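Local coordinates for protein fuculose-1-phosphate aldolase (Glaciozyma antarctica, PDB 4XXF) that belongs to the class II aldolase/adducin family and holds a zinc ion in a site built from three histidines, at residues K23-A28 with P243-I248. Sequence-based numbering, arbitrary orientation.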
ATOM      1  N   LYS A  23      -6.117  29.305  -7.199  1.00 11.72           N
ATOM      2  CA  LYS A  23      -6.692  28.759  -5.974  1.00 12.37           C
ATOM      3  C   LYS A  23      -7.204  27.335  -6.205  1.00 12.40           C
ATOM      4  O   LYS A  23      -6.957  26.441  -5.390  1.00 12.31           O
ATOM      5  CB  LYS A  23      -7.810  29.668  -5.446  1.00 12.23           C
ATOM      6  CG  LYS A  23      -7.301  30.994  -4.876  1.00 13.50           C
ATOM      7  CD  LYS A  23      -8.418  31.905  -4.367  1.00 13.54           C
ATOM      8  CE  LYS A  23      -9.094  31.321  -3.133  1.00 15.46           C
ATOM      9  NZ  LYS A  23     -10.193  32.213  -2.661  1.00 18.10           N
ATOM     10  N   GLU A  24      -7.895  27.107  -7.315  1.00 11.70           N
ATOM     11  CA  GLU A  24      -8.350  25.754  -7.597  1.00 11.86           C
ATOM     12  C   GLU A  24      -7.147  24.811  -7.788  1.00 11.82           C
ATOM     13  O   GLU A  24      -7.175  23.649  -7.350  1.00 11.47           O
ATOM     14  CB  GLU A  24      -9.257  25.731  -8.830  1.00 12.11           C
ATOM     15  CG  GLU A  24      -9.755  24.312  -9.152  1.00 14.85           C
ATOM     16  CD  GLU A  24     -10.443  24.189 -10.499  1.00 19.55           C
ATOM     17  OE1 GLU A  24     -10.660  25.213 -11.178  1.00 22.01           O
ATOM     18  OE2 GLU A  24     -10.758  23.046 -10.892  1.00 19.65           O
ATOM     19  N   ARG A  25      -6.089  25.302  -8.431  1.00 10.64           N
ATOM     20  CA  ARG A  25      -4.927  24.471  -8.721  1.00 11.42           C
ATOM     21  C   ARG A  25      -4.209  24.115  -7.417  1.00 10.61           C
ATOM     22  O   ARG A  25      -3.708  22.992  -7.272  1.00 11.67           O
ATOM     23  CB  ARG A  25      -3.976  25.182  -9.697  1.00 12.46           C
ATOM     24  CG  ARG A  25      -3.071  24.262 -10.505  1.00 13.15           C
ATOM     25  CD  ARG A  25      -3.897  23.383 -11.429  1.00 14.53           C
ATOM     26  NE  ARG A  25      -3.121  22.741 -12.485  1.00 13.82           N
ATOM     27  CZ  ARG A  25      -3.648  21.874 -13.341  1.00 17.50           C
ATOM     28  NH1 ARG A  25      -4.939  21.577 -13.260  1.00 17.62           N
ATOM     29  NH2 ARG A  25      -2.899  21.308 -14.274  1.00 20.05           N
ATOM     30  N   LEU A  26      -4.140  25.059  -6.481  1.00 11.28           N
ATOM     31  CA  LEU A  26      -3.528  24.808  -5.179  1.00 10.16           C
ATOM     32  C   LEU A  26      -4.325  23.768  -4.410  1.00 10.97           C
ATOM     33  O   LEU A  26      -3.744  22.864  -3.798  1.00 11.41           O
ATOM     34  CB  LEU A  26      -3.421  26.105  -4.365  1.00 11.97           C
ATOM     35  CG  LEU A  26      -2.706  25.934  -3.025  1.00 14.35           C
ATOM     36  CD1 LEU A  26      -1.282  25.470  -3.228  1.00 20.90           C
ATOM     37  CD2 LEU A  26      -2.751  27.192  -2.204  1.00 14.10           C
ATOM     38  N   VAL A  27      -5.649  23.870  -4.444  1.00 11.00           N
ATOM     39  CA  VAL A  27      -6.489  22.867  -3.811  1.00 10.51           C
ATOM     40  C   VAL A  27      -6.280  21.492  -4.462  1.00 10.82           C
ATOM     41  O   VAL A  27      -6.146  20.480  -3.759  1.00 11.04           O
ATOM     42  CB  VAL A  27      -7.970  23.280  -3.868  1.00 11.05           C
ATOM     43  CG1 VAL A  27      -8.846  22.138  -3.405  1.00 13.22           C
ATOM     44  CG2 VAL A  27      -8.203  24.498  -3.001  1.00 13.44           C
ATOM     45  N   ALA A  28      -6.223  21.446  -5.791  1.00 10.89           N
ATOM     46  CA  ALA A  28      -5.959  20.185  -6.481  1.00 10.11           C
ATOM     47  C   ALA A  28      -4.622  19.605  -6.026  1.00 10.40           C
ATOM     48  O   ALA A  28      -4.497  18.402  -5.813  1.00 10.46           O
ATOM     49  CB  ALA A  28      -5.976  20.385  -7.987  1.00 10.92           C
ATOM     50  N   PRO A 243      -0.568  14.436 -15.454  1.00 11.30           N
ATOM     51  CA  PRO A 243      -1.514  13.330 -15.228  1.00 11.70           C
ATOM     52  C   PRO A 243      -2.067  13.295 -13.797  1.00 13.03           C
ATOM     53  O   PRO A 243      -3.209  12.873 -13.601  1.00 11.92           O
ATOM     54  CB  PRO A 243      -0.682  12.072 -15.532  1.00 13.00           C
ATOM     55  CG  PRO A 243       0.738  12.511 -15.544  1.00 17.38           C
ATOM     56  CD  PRO A 243       0.753  13.960 -15.904  1.00 12.48           C
ATOM     57  N   TYR A 244      -1.305  13.772 -12.817  1.00 11.29           N
ATOM     58  CA  TYR A 244      -1.787  13.756 -11.435  1.00 11.02           C
ATOM     59  C   TYR A 244      -2.943  14.739 -11.270  1.00 10.31           C
ATOM     60  O   TYR A 244      -3.915  14.456 -10.557  1.00 11.07           O
ATOM     61  CB  TYR A 244      -0.649  14.076 -10.450  1.00 11.08           C
ATOM     62  CG  TYR A 244       0.484  13.079 -10.526  1.00 10.62           C
ATOM     63  CD1 TYR A 244       0.464  11.901  -9.782  1.00 11.45           C
ATOM     64  CD2 TYR A 244       1.573  13.307 -11.362  1.00 11.51           C
ATOM     65  CE1 TYR A 244       1.507  10.972  -9.880  1.00 12.82           C
ATOM     66  CE2 TYR A 244       2.597  12.405 -11.462  1.00 12.03           C
ATOM     67  CZ  TYR A 244       2.572  11.242 -10.730  1.00 12.29           C
ATOM     68  OH  TYR A 244       3.610  10.354 -10.843  1.00 13.67           O
ATOM     69  N   PHE A 245      -2.854  15.897 -11.922  1.00 10.17           N
ATOM     70  CA  PHE A 245      -3.958  16.847 -11.889  1.00 10.55           C
ATOM     71  C   PHE A 245      -5.167  16.353 -12.669  1.00 11.69           C
ATOM     72  O   PHE A 245      -6.301  16.559 -12.239  1.00 11.53           O
ATOM     73  CB  PHE A 245      -3.496  18.218 -12.414  1.00 10.79           C
ATOM     74  CG  PHE A 245      -2.635  18.972 -11.428  1.00 10.90           C
ATOM     75  CD1 PHE A 245      -3.232  19.756 -10.450  1.00 11.70           C
ATOM     76  CD2 PHE A 245      -1.245  18.860 -11.440  1.00 12.78           C
ATOM     77  CE1 PHE A 245      -2.460  20.454  -9.520  1.00 11.87           C
ATOM     78  CE2 PHE A 245      -0.465  19.557 -10.508  1.00 13.04           C
ATOM     79  CZ  PHE A 245      -1.084  20.346  -9.537  1.00 11.68           C
ATOM     80  N   GLN A 246      -4.945  15.685 -13.796  1.00 10.62           N
ATOM     81  CA  GLN A 246      -6.066  15.106 -14.528  1.00 10.93           C
ATOM     82  C   GLN A 246      -6.834  14.130 -13.650  1.00 10.38           C
ATOM     83  O   GLN A 246      -8.060  14.179 -13.572  1.00 12.40           O
ATOM     84  CB  GLN A 246      -5.593  14.373 -15.777  1.00 11.29           C
ATOM     85  CG  GLN A 246      -4.940  15.224 -16.849  1.00 12.56           C
ATOM     86  CD  GLN A 246      -4.042  14.381 -17.735  1.00 13.32           C
ATOM     87  OE1 GLN A 246      -4.273  13.184 -17.911  1.00 15.05           O
ATOM     88  NE2 GLN A 246      -3.011  14.994 -18.301  1.00 14.98           N
ATOM     89  N   VAL A 247      -6.101  13.252 -12.974  1.00 10.83           N
ATOM     90  CA  VAL A 247      -6.735  12.209 -12.180  1.00 10.82           C
ATOM     91  C   VAL A 247      -7.445  12.786 -10.960  1.00 10.46           C
ATOM     92  O   VAL A 247      -8.581  12.403 -10.673  1.00 11.85           O
ATOM     93  CB  VAL A 247      -5.708  11.128 -11.750  1.00 11.15           C
ATOM     94  CG1 VAL A 247      -6.325  10.158 -10.722  1.00 12.42           C
ATOM     95  CG2 VAL A 247      -5.239  10.346 -12.977  1.00 12.02           C
ATOM     96  N   ILE A 248      -6.813  13.708 -10.244  1.00 10.34           N
ATOM     97  CA  ILE A 248      -7.457  14.179  -9.026  1.00 11.61           C
ATOM     98  C   ILE A 248      -8.739  14.971  -9.348  1.00 10.92           C
ATOM     99  O   ILE A 248      -9.709  14.935  -8.577  1.00 11.53           O
ATOM    100  CB  ILE A 248      -6.488  15.022  -8.146  1.00 10.21           C
ATOM    101  CG1 ILE A 248      -6.964  15.043  -6.683  1.00 11.67           C
ATOM    102  CG2 ILE A 248      -6.311  16.428  -8.688  1.00 11.37           C
ATOM    103  CD1 ILE A 248      -6.927  13.678  -5.980  1.00 13.81           C
TER
HETATM  104  O   HOH W   1      -6.911  19.033 -13.884  1.00 29.34           O
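Ala28 and Phe245 face each other where segments 23-28 and 243-248 of helices 15-36 and 234-256 cross, their axes 10.8 Å apart at 91°; no direct hydrogen bond joins the two segments. The buried ring of Phe245 suits the place because its flat face can take a guanidinium while its edge meets a methyl. Arg25 lies over that face: the planes are 15° apart, and Arg25 CZ lies 4.0 Å from the ring centroid in an off-centre cation-pi stack. Arginine suits this place because its long chain, turned about its CB-CG bond (chi2 64°), lays its methylenes along the ring margin while the planar head covers CG and CD1. Arg25 NH2 also forms a salt bridge with Asp191 of helix 190-213, which probably both limits the head's rotation and offsets its charge. A water accepts from Arg25 NH1 and donates weakly to Phe245 O. In this class II aldolase/adducin fold the contact joins the first helix of the chain to the last. Ala28, whose CB points toward the other segment and carries nothing further, sets its methyl at the ring's edge, CB 3.7 Å from Phe245 CD1. One turn past Phe245, the branched Ile248 reaches the same methyl with CG2, 4.0 Å from Ala28 CB, and Tyr256 packs against both.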